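Local atomic coordinates of racemase, putative (Roseobacter denitrificans, PDB entry 3TCS), a protein that binds a magnesium ion in an enolase-type TIM barrel and may act as a racemase or hydro-lyase. Residues 138-143 and 151-156; 190-195 and 200-205; 213-218 and 228-233. One frame throughout, in Å; residues are numbered along the deposited sequence.

Contact 1 of 3, residues 138-143 and 151-156; sequences ASSMKR and AERLKR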
loop_
_atom_site.group_PDB
_atom_site.type_symbol
_atom_site.label_atom_id
_atom_site.label_comp_id
_atom_site.label_asym_id
_atom_site.label_seq_id
_atom_site.Cartn_x
_atom_site.Cartn_y
_atom_site.Cartn_z
ATOM N N ALA B 138 -19.760 -21.200 8.328
ATOM C CA ALA B 138 -19.200 -21.859 7.154
ATOM C C ALA B 138 -19.120 -20.837 6.032
ATOM O O ALA B 138 -20.131 -20.299 5.584
ATOM C CB ALA B 138 -20.064 -23.038 6.743
ATOM N N SER B 139 -17.905 -20.567 5.577
ATOM C CA SER B 139 -17.712 -19.571 4.543
ATOM C C SER B 139 -17.337 -20.139 3.175
ATOM O O SER B 139 -16.299 -20.781 3.021
ATOM C CB SER B 139 -16.648 -18.572 5.017
ATOM O OG SER B 139 -16.601 -17.421 4.198
ATOM N N SER B 140 -18.201 -19.903 2.190
ATOM C CA SER B 140 -17.956 -20.345 0.821
ATOM C C SER B 140 -17.205 -19.231 0.097
ATOM O O SER B 140 -17.565 -18.061 0.218
ATOM C CB SER B 140 -19.268 -20.614 0.083
ATOM O OG SER B 140 -19.024 -20.717 -1.310
ATOM N N MET B 141 -16.174 -19.597 -0.657
ATOM C CA MET B 141 -15.365 -18.619 -1.384
ATOM C C MET B 141 -15.712 -18.548 -2.870
ATOM O O MET B 141 -15.316 -17.613 -3.566
ATOM C CB MET B 141 -13.882 -18.984 -1.266
ATOM C CG MET B 141 -13.373 -19.151 0.146
ATOM S SD MET B 141 -13.435 -17.620 1.071
ATOM C CE MET B 141 -13.618 -18.247 2.740
ATOM N N LYS B 142 -16.458 -19.536 -3.346
ATOM C CA LYS B 142 -16.807 -19.632 -4.757
ATOM C C LYS B 142 -17.983 -18.837 -5.301
ATOM O O LYS B 142 -18.966 -18.583 -4.610
ATOM C CB LYS B 142 -17.023 -21.103 -5.119
ATOM C CG LYS B 142 -15.786 -21.972 -4.970
ATOM C CD LYS B 142 -16.108 -23.426 -5.280
ATOM C CE LYS B 142 -14.852 -24.282 -5.307
ATOM N NZ LYS B 142 -15.150 -25.699 -5.654
ATOM N N ARG B 143 -17.847 -18.453 -6.567
ATOM C CA ARG B 143 -18.878 -17.752 -7.316
ATOM C C ARG B 143 -19.186 -18.623 -8.530
ATOM O O ARG B 143 -20.266 -18.545 -9.116
ATOM C CB ARG B 143 -18.395 -16.376 -7.767
ATOM C CG ARG B 143 -18.539 -15.326 -6.692
ATOM C CD ARG B 143 -18.340 -13.933 -7.241
ATOM N NE ARG B 143 -18.684 -12.939 -6.234
ATOM C CZ ARG B 143 -17.929 -12.645 -5.183
ATOM N NH1 ARG B 143 -16.768 -13.259 -4.994
ATOM N NH2 ARG B 143 -18.353 -11.754 -4.300
ATOM N N ALA B 151 -25.959 -24.675 -2.013
ATOM C CA ALA B 151 -26.871 -25.016 -0.929
ATOM C C ALA B 151 -26.686 -26.470 -0.519
ATOM O O ALA B 151 -26.699 -26.795 0.663
ATOM C CB ALA B 151 -28.319 -24.775 -1.366
ATOM N N GLU B 152 -26.504 -27.341 -1.503
ATOM C CA GLU B 152 -26.339 -28.764 -1.243
ATOM C C GLU B 152 -25.117 -29.063 -0.382
ATOM O O GLU B 152 -25.215 -29.779 0.614
ATOM C CB GLU B 152 -26.259 -29.529 -2.573
ATOM C CG GLU B 152 -26.130 -31.040 -2.433
ATOM C CD GLU B 152 -26.312 -31.773 -3.760
ATOM O OE1 GLU B 152 -25.639 -31.407 -4.749
ATOM O OE2 GLU B 152 -27.129 -32.720 -3.808
ATOM N N ARG B 153 -23.963 -28.511 -0.743
ATOM C CA ARG B 153 -22.768 -28.780 0.045
ATOM C C ARG B 153 -22.827 -28.132 1.428
ATOM O O ARG B 153 -22.319 -28.687 2.401
ATOM C CB ARG B 153 -21.499 -28.335 -0.701
ATOM C CG ARG B 153 -21.315 -26.835 -0.876
ATOM C CD ARG B 153 -19.878 -26.534 -1.323
ATOM N NE ARG B 153 -19.617 -25.103 -1.454
ATOM C CZ ARG B 153 -18.418 -24.576 -1.697
ATOM N NH1 ARG B 153 -17.355 -25.359 -1.835
ATOM N NH2 ARG B 153 -18.283 -23.261 -1.802
ATOM N N LEU B 154 -23.455 -26.965 1.530
ATOM C CA LEU B 154 -23.548 -26.295 2.824
ATOM C C LEU B 154 -24.553 -26.996 3.738
ATOM O O LEU B 154 -24.368 -27.054 4.957
ATOM C CB LEU B 154 -23.923 -24.825 2.627
ATOM C CG LEU B 154 -22.833 -24.004 1.923
ATOM C CD1 LEU B 154 -23.243 -22.533 1.864
ATOM C CD2 LEU B 154 -21.518 -24.151 2.685
ATOM N N LYS B 155 -25.619 -27.528 3.149
ATOM C CA LYS B 155 -26.627 -28.242 3.925
ATOM C C LYS B 155 -25.993 -29.497 4.524
ATOM O O LYS B 155 -26.276 -29.863 5.662
ATOM C CB LYS B 155 -27.812 -28.625 3.031
ATOM C CG LYS B 155 -29.007 -29.183 3.791
ATOM C CD LYS B 155 -30.174 -29.474 2.850
ATOM C CE LYS B 155 -31.415 -29.865 3.639
ATOM N NZ LYS B 155 -32.595 -30.048 2.757
ATOM N N ARG B 156 -25.128 -30.156 3.762
ATOM C CA ARG B 156 -24.476 -31.354 4.270
ATOM C C ARG B 156 -23.533 -31.004 5.417
ATOM O O ARG B 156 -23.424 -31.753 6.384
ATOM C CB ARG B 156 -23.740 -32.073 3.136
ATOM C CG ARG B 156 -24.727 -32.631 2.122
ATOM C CD ARG B 156 -24.087 -33.412 0.988
ATOM N NE ARG B 156 -25.124 -33.939 0.102
ATOM C CZ ARG B 156 -24.892 -34.569 -1.043
ATOM N NH1 ARG B 156 -23.645 -34.759 -1.459
ATOM N NH2 ARG B 156 -25.909 -35.012 -1.774
#
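R153 reaches from the helix to S140 with the edge of its guanidinium group, NH2 lying 2.7 Å from S140 OG. The hydroxyl sits in the plane of the group, yet the N-H...O angle of 125° makes this a weak hydrogen bond. The arginine gets there by turning CG between its own backbone N and carbonyl carbon (chi1 69°) and then running straight out to NE. Beside it the side chain of K142 crosses at a slant, its CD 4.1 Å from R153 NH2 and its NZ 4.4 Å from R153 NH1. A138, still on the strand, adds a marginal apolar touch, its CB 4.5 Å from L154 CD2.

Nearby carboxylates probably offset the closeness of these two cations. E150 takes R153 NE in a salt bridge and S140 OG in a hydrogen bond, E337 pairs with R153 NH2 and accepts a hydrogen bond from M141 N, and D340 pairs with K142 NZ. The side chain of M141, whose CB turns away from the helix, touches the bound D-alanine. The contact thus joins the end of strand 132-139 and the loop that follows it to helix 147-161, the opening of a beta-alpha-beta unit completed by strand 165-169. From that helix L154 and A151 also meet M192 of helix 184-196.

Contact 2 of 3, residues 190-195 and 200-205; sequences PTMRRE and VDLLID. With MG (magnesium ion), chain J; DAL (D-alanine), chain L.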
loop_
_atom_site.group_PDB
_atom_site.type_symbol
_atom_site.label_atom_id
_atom_site.label_comp_id
_atom_site.label_asym_id
_atom_site.label_seq_id
_atom_site.Cartn_x
_atom_site.Cartn_y
_atom_site.Cartn_z
ATOM N N PRO B 190 -32.874 -16.695 -2.099
ATOM C CA PRO B 190 -33.963 -17.544 -1.611
ATOM C C PRO B 190 -33.546 -19.012 -1.495
ATOM O O PRO B 190 -34.019 -19.721 -0.613
ATOM C CB PRO B 190 -35.068 -17.338 -2.653
ATOM C CG PRO B 190 -34.314 -16.977 -3.901
ATOM C CD PRO B 190 -33.239 -16.052 -3.374
ATOM N N THR B 191 -32.656 -19.460 -2.378
ATOM C CA THR B 191 -32.197 -20.850 -2.348
ATOM C C THR B 191 -31.537 -21.209 -1.021
ATOM O O THR B 191 -31.782 -22.281 -0.470
ATOM C CB THR B 191 -31.200 -21.151 -3.500
ATOM O OG1 THR B 191 -31.883 -21.071 -4.756
ATOM C CG2 THR B 191 -30.611 -22.550 -3.353
ATOM N N MET B 192 -30.691 -20.325 -0.505
ATOM C CA MET B 192 -30.033 -20.603 0.771
ATOM C C MET B 192 -31.042 -20.670 1.921
ATOM O O MET B 192 -30.977 -21.567 2.764
ATOM C CB MET B 192 -28.970 -19.543 1.065
ATOM C CG MET B 192 -27.716 -19.681 0.208
ATOM S SD MET B 192 -26.955 -21.313 0.391
ATOM C CE MET B 192 -26.437 -21.199 2.105
ATOM N N ARG B 193 -31.983 -19.735 1.958
ATOM C CA ARG B 193 -32.974 -19.754 3.027
ATOM C C ARG B 193 -33.856 -20.997 2.938
ATOM O O ARG B 193 -34.160 -21.635 3.950
ATOM C CB ARG B 193 -33.849 -18.500 2.986
ATOM C CG ARG B 193 -34.954 -18.523 4.040
ATOM C CD ARG B 193 -34.371 -18.747 5.434
ATOM N NE ARG B 193 -33.678 -17.556 5.907
ATOM C CZ ARG B 193 -32.828 -17.521 6.927
ATOM N NH1 ARG B 193 -32.535 -18.625 7.608
ATOM N NH2 ARG B 193 -32.272 -16.366 7.269
ATOM N N ARG B 194 -34.268 -21.345 1.724
ATOM C CA ARG B 194 -35.110 -22.517 1.525
ATOM C C ARG B 194 -34.403 -23.799 1.933
ATOM O O ARG B 194 -34.937 -24.600 2.696
ATOM C CB ARG B 194 -35.524 -22.645 0.056
ATOM C CG ARG B 194 -36.310 -23.914 -0.234
ATOM C CD ARG B 194 -36.633 -24.086 -1.713
ATOM N NE ARG B 194 -35.444 -24.241 -2.548
ATOM C CZ ARG B 194 -35.030 -23.339 -3.433
ATOM N NH1 ARG B 194 -35.704 -22.212 -3.599
ATOM N NH2 ARG B 194 -33.948 -23.570 -4.167
ATOM N N GLU B 195 -33.192 -23.980 1.420
ATOM C CA GLU B 195 -32.428 -25.192 1.680
ATOM C C GLU B 195 -31.799 -25.335 3.057
ATOM O O GLU B 195 -31.765 -26.440 3.596
ATOM C CB GLU B 195 -31.350 -25.358 0.606
ATOM C CG GLU B 195 -31.895 -25.524 -0.811
ATOM C CD GLU B 195 -32.855 -26.694 -0.936
ATOM O OE1 GLU B 195 -32.545 -27.783 -0.403
ATOM O OE2 GLU B 195 -33.917 -26.529 -1.573
ATOM N N VAL B 200 -30.989 -20.924 10.920
ATOM C CA VAL B 200 -29.563 -20.689 10.731
ATOM C C VAL B 200 -29.361 -19.250 10.271
ATOM O O VAL B 200 -30.264 -18.638 9.701
ATOM C CB VAL B 200 -28.942 -21.635 9.672
ATOM C CG1 VAL B 200 -29.089 -23.076 10.112
ATOM C CG2 VAL B 200 -29.590 -21.414 8.316
ATOM N N ASP B 201 -28.184 -18.702 10.540
ATOM C CA ASP B 201 -27.884 -17.343 10.117
ATOM C C ASP B 201 -27.329 -17.398 8.708
ATOM O O ASP B 201 -26.534 -18.276 8.382
ATOM C CB ASP B 201 -26.849 -16.696 11.037
ATOM C CG ASP B 201 -27.404 -16.378 12.407
ATOM O OD1 ASP B 201 -28.495 -15.771 12.480
ATOM O OD2 ASP B 201 -26.744 -16.722 13.409
ATOM N N LEU B 202 -27.748 -16.459 7.872
ATOM C CA LEU B 202 -27.267 -16.421 6.505
ATOM C C LEU B 202 -26.580 -15.094 6.251
ATOM O O LEU B 202 -27.130 -14.027 6.540
ATOM C CB LEU B 202 -28.427 -16.620 5.526
ATOM C CG LEU B 202 -29.136 -17.968 5.661
ATOM C CD1 LEU B 202 -30.291 -18.049 4.667
ATOM C CD2 LEU B 202 -28.132 -19.096 5.410
ATOM N N LEU B 203 -25.365 -15.181 5.721
ATOM C CA LEU B 203 -24.543 -14.020 5.417
ATOM C C LEU B 203 -24.225 -14.024 3.928
ATOM O O LEU B 203 -24.293 -15.065 3.277
ATOM C CB LEU B 203 -23.220 -14.096 6.182
ATOM C CG LEU B 203 -23.210 -14.183 7.710
ATOM C CD1 LEU B 203 -23.776 -15.526 8.184
ATOM C CD2 LEU B 203 -21.777 -14.017 8.189
ATOM N N ILE B 204 -23.876 -12.869 3.385
ATOM C CA ILE B 204 -23.511 -12.817 1.978
ATOM C C ILE B 204 -22.392 -11.788 1.818
ATOM O O ILE B 204 -22.278 -10.858 2.617
ATOM C CB ILE B 204 -24.735 -12.485 1.087
ATOM C CG1 ILE B 204 -24.487 -12.999 -0.333
ATOM C CG2 ILE B 204 -24.999 -10.986 1.087
ATOM C CD1 ILE B 204 -25.750 -13.128 -1.176
ATOM N N ASP B 205 -21.553 -11.975 0.803
ATOM C CA ASP B 205 -20.418 -11.084 0.565
ATOM C C ASP B 205 -20.407 -10.721 -0.915
ATOM O O ASP B 205 -20.379 -11.607 -1.766
ATOM C CB ASP B 205 -19.118 -11.818 0.925
ATOM C CG ASP B 205 -17.934 -10.882 1.095
ATOM O OD1 ASP B 205 -17.885 -9.836 0.414
ATOM O OD2 ASP B 205 -17.043 -11.216 1.908
HETATM MG MG MG J . -15.275 -10.439 2.655
HETATM N N DAL L . -14.755 -12.462 3.770
HETATM C CA DAL L . -14.562 -13.206 2.513
HETATM C CB DAL L . -13.741 -14.464 2.758
HETATM C C DAL L . -13.851 -12.346 1.524
HETATM O O DAL L . -14.331 -11.317 1.174
HETATM O O HOH W 1 -30.097 -14.937 8.858
HETATM O O HOH W 2 -15.529 -8.891 1.259
#
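R193 and L202 carry the van der Waals part of this contact. L202 CD1 stands 3.4 Å above the centre of the R193 guanidinium plane, a methyl group laid on the flat face of a cation, and the two side chains slant across each other. The same methyl group makes the apolar pair of the contact with M192 CB, 4.1 Å away, so one leucine branch serves two successive helix residues.

The hydrogen bonds between helix and strand run from the edge of that guanidinium. NH1 donates to V200 O over 3.1 Å with an N-H...O angle of 168°; the oxygen lies close to the guanidinium plane, although the donor is tilted 21° from the carbonyl plane. G197 O accepts from NH1 as well, and H225 O from NE. Water 1, also in plane, accepts hydrogen bonds from R193 NH2 and L202 N, linking helix to strand a second time. The arginine achieves this by leaving the helix with CG anti to the backbone N (chi1 177°) and then bending at both chi2 and chi3, which folds the group back over L202.

Metal coordination occupies the other end of the strand. D205 OD2 binds magnesium at 2.1 Å; D-alanine chelates the ion through its N and O, at 2.4 and 2.0 Å, and water 2, E231 and E257 complete the shell. D205 OD1 accepts a hydrogen bond from N207 N and can accept one from the metal-bound water 2, which is likely to limit rotation of the carboxylate.

Chemically the two ends of strand 201-205 differ. At its start an arginine is spread over neutral carbonyl and water oxygens with its face shielded by carbon, whereas at its C-terminal end, where TIM barrels carry their active sites, anionic oxygens gather round a divalent cation that probably offsets their mutual repulsion.

Contact 3 of 3, residues 213-218 and 228-233; sequences DRAIEV and CHFEEP. With MG (magnesium ion), chain J; DAL (D-alanine), chain L.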
loop_
_atom_site.group_PDB
_atom_site.type_symbol
_atom_site.label_atom_id
_atom_site.label_comp_id
_atom_site.label_asym_id
_atom_site.label_seq_id
_atom_site.Cartn_x
_atom_site.Cartn_y
_atom_site.Cartn_z
ATOM N N ASP B 213 -26.837 2.186 -5.368
ATOM C CA ASP B 213 -28.218 1.883 -5.751
ATOM C C ASP B 213 -28.471 0.396 -5.960
ATOM O O ASP B 213 -29.461 -0.143 -5.471
ATOM C CB ASP B 213 -28.617 2.646 -7.018
ATOM C CG ASP B 213 -28.834 4.119 -6.759
ATOM O OD1 ASP B 213 -29.368 4.452 -5.681
ATOM O OD2 ASP B 213 -28.485 4.943 -7.631
ATOM N N ARG B 214 -27.579 -0.268 -6.685
ATOM C CA ARG B 214 -27.738 -1.693 -6.937
ATOM C C ARG B 214 -27.601 -2.495 -5.644
ATOM O O ARG B 214 -28.311 -3.482 -5.437
ATOM C CB ARG B 214 -26.710 -2.166 -7.971
ATOM C CG ARG B 214 -26.713 -3.672 -8.225
ATOM C CD ARG B 214 -28.104 -4.206 -8.573
ATOM N NE ARG B 214 -28.057 -5.644 -8.829
ATOM C CZ ARG B 214 -29.109 -6.456 -8.815
ATOM N NH1 ARG B 214 -30.322 -5.982 -8.556
ATOM N NH2 ARG B 214 -28.942 -7.751 -9.057
ATOM N N ALA B 215 -26.686 -2.070 -4.777
ATOM C CA ALA B 215 -26.472 -2.749 -3.504
ATOM C C ALA B 215 -27.724 -2.643 -2.643
ATOM O O ALA B 215 -28.080 -3.582 -1.925
ATOM C CB ALA B 215 -25.277 -2.135 -2.767
ATOM N N ILE B 216 -28.389 -1.494 -2.703
ATOM C CA ILE B 216 -29.599 -1.300 -1.915
ATOM C C ILE B 216 -30.710 -2.221 -2.423
ATOM O O ILE B 216 -31.501 -2.744 -1.633
ATOM C CB ILE B 216 -30.042 0.181 -1.946
ATOM C CG1 ILE B 216 -28.999 1.035 -1.210
ATOM C CG2 ILE B 216 -31.414 0.332 -1.289
ATOM C CD1 ILE B 216 -29.176 2.541 -1.371
ATOM N N GLU B 217 -30.765 -2.432 -3.738
ATOM C CA GLU B 217 -31.766 -3.332 -4.312
ATOM C C GLU B 217 -31.465 -4.742 -3.811
ATOM O O GLU B 217 -32.363 -5.481 -3.413
ATOM C CB GLU B 217 -31.703 -3.347 -5.843
ATOM C CG GLU B 217 -31.946 -2.018 -6.532
ATOM C CD GLU B 217 -32.105 -2.174 -8.040
ATOM O OE1 GLU B 217 -31.296 -2.902 -8.660
ATOM O OE2 GLU B 217 -33.037 -1.566 -8.606
ATOM N N VAL B 218 -30.193 -5.124 -3.849
ATOM C CA VAL B 218 -29.814 -6.448 -3.377
ATOM C C VAL B 218 -30.084 -6.533 -1.875
ATOM O O VAL B 218 -30.524 -7.565 -1.379
ATOM C CB VAL B 218 -28.325 -6.744 -3.667
ATOM C CG1 VAL B 218 -27.919 -8.078 -3.047
ATOM C CG2 VAL B 218 -28.098 -6.786 -5.172
ATOM N N CYS B 228 -28.696 -11.685 7.690
ATOM C CA CYS B 228 -28.328 -10.740 8.743
ATOM C C CYS B 228 -26.970 -10.080 8.552
ATOM O O CYS B 228 -26.525 -9.333 9.420
ATOM C CB CYS B 228 -28.322 -11.461 10.088
ATOM S SG CYS B 228 -27.068 -12.769 10.191
ATOM N N HIS B 229 -26.336 -10.310 7.408
ATOM C CA HIS B 229 -24.991 -9.787 7.186
ATOM C C HIS B 229 -24.743 -9.552 5.689
ATOM O O HIS B 229 -24.791 -10.486 4.900
ATOM C CB HIS B 229 -24.041 -10.837 7.790
ATOM C CG HIS B 229 -22.583 -10.558 7.622
ATOM N ND1 HIS B 229 -21.731 -10.444 8.699
ATOM C CD2 HIS B 229 -21.798 -10.535 6.519
ATOM C CE1 HIS B 229 -20.485 -10.374 8.268
ATOM N NE2 HIS B 229 -20.497 -10.429 6.948
ATOM N N PHE B 230 -24.509 -8.295 5.312
ATOM C CA PHE B 230 -24.264 -7.907 3.918
ATOM C C PHE B 230 -22.853 -7.322 3.853
ATOM O O PHE B 230 -22.624 -6.157 4.202
ATOM C CB PHE B 230 -25.313 -6.870 3.485
ATOM C CG PHE B 230 -25.311 -6.559 2.006
ATOM C CD1 PHE B 230 -24.547 -7.302 1.111
ATOM C CD2 PHE B 230 -26.105 -5.530 1.510
ATOM C CE1 PHE B 230 -24.576 -7.024 -0.260
ATOM C CE2 PHE B 230 -26.145 -5.241 0.147
ATOM C CZ PHE B 230 -25.381 -5.988 -0.740
ATOM N N GLU B 231 -21.912 -8.135 3.387
ATOM C CA GLU B 231 -20.513 -7.733 3.341
ATOM C C GLU B 231 -19.988 -7.094 2.062
ATOM O O GLU B 231 -20.267 -7.559 0.952
ATOM C CB GLU B 231 -19.641 -8.943 3.689
ATOM C CG GLU B 231 -18.177 -8.624 3.955
ATOM C CD GLU B 231 -17.442 -9.809 4.567
ATOM O OE1 GLU B 231 -18.096 -10.604 5.272
ATOM O OE2 GLU B 231 -16.216 -9.934 4.364
ATOM N N GLU B 232 -19.211 -6.026 2.251
ATOM C CA GLU B 232 -18.562 -5.286 1.171
ATOM C C GLU B 232 -19.454 -5.092 -0.053
ATOM O O GLU B 232 -19.138 -5.550 -1.156
ATOM C CB GLU B 232 -17.274 -6.014 0.779
ATOM C CG GLU B 232 -16.238 -5.140 0.104
ATOM C CD GLU B 232 -14.925 -5.877 -0.108
ATOM O OE1 GLU B 232 -14.375 -6.390 0.888
ATOM O OE2 GLU B 232 -14.447 -5.943 -1.261
ATOM N N PRO B 233 -20.585 -4.397 0.125
ATOM C CA PRO B 233 -21.504 -4.165 -0.990
ATOM C C PRO B 233 -20.909 -3.349 -2.135
ATOM O O PRO B 233 -21.169 -3.638 -3.304
ATOM C CB PRO B 233 -22.679 -3.453 -0.327
ATOM C CG PRO B 233 -22.034 -2.718 0.809
ATOM C CD PRO B 233 -21.072 -3.749 1.353
HETATM MG MG MG J . -15.275 -10.439 2.655
HETATM N N DAL L . -14.755 -12.462 3.770
HETATM C CA DAL L . -14.562 -13.206 2.513
HETATM C CB DAL L . -13.741 -14.464 2.758
HETATM C C DAL L . -13.851 -12.346 1.524
HETATM O O DAL L . -14.331 -11.317 1.174
HETATM O O HOH W 2 -15.529 -8.891 1.259
#
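A215 and F230 meet where the helix backbone turns an oxygen toward the ring: A215 O lies in the ring plane at the edge, 3.3 Å from F230 CE2. The ring takes this position because CG is anti to the backbone N (chi1 -170°). Next to it V218 CG1 approaches F230 CZ at 4.0 Å, the two side chains crossing at about a right angle, and A215 CB packs on P233 CB at 3.8 Å. P233 CB also covers one face of the F230 ring, 3.7 Å above it and offset toward the rim, so that proline, alanine and phenylalanine interlock. All four residues are buried. Replacing F230 by an alanine would probably open a gap between A215, V218 and P233 and leave P233 CB without the ring face beneath it.

This is the helix-to-strand half of a beta-alpha-beta unit, strand 201-205, helix 212-224 and strand 229-231, in the TIM barrel. Along the strand F230 faces the helix, while H229 and E231 project to the barrel interior. There E231 OE2 binds magnesium at 2.0 Å, and E231 OE1 receives H229 NE2 in a nearly straight bond of 2.9 Å (172°) as well as a salt bridge from K167.

V218 links the packed side to the outer one, with CG1 on F230 and CG2 over the centre of the R214 guanidinium. The outer side of the helix is looser. R214 NH1 makes a salt bridge to OE1 of the exposed E217 at 3.2 Å; the acceptor lies near the guanidinium plane, but the donor comes from above the carboxylate plane. R214 NH2 has a further salt bridge to E186.

Overall arrangement
Followed from the N terminus, the contacts come strictly in series, none nested in or crossing another. Contact 1 closes the loop from strand 132-139 into helix 147-161, contact 2 the short turn between helix 184-196 and strand 201-205, and contact 3 the link from helix 212-224 to strand 229-231. Contacts 1 and 2 touch where A151 CB meets E195 CB at 3.7 Å, helix 147-161 against helix 184-196. Contacts 2 and 3 share adjacent parallel strands, I204 O lying 2.9 Å from E231 N, and one magnesium ion. Contacts 1 and 3 stay about 7 Å apart at their nearest atoms, although their strands belong to the same barrel sheet.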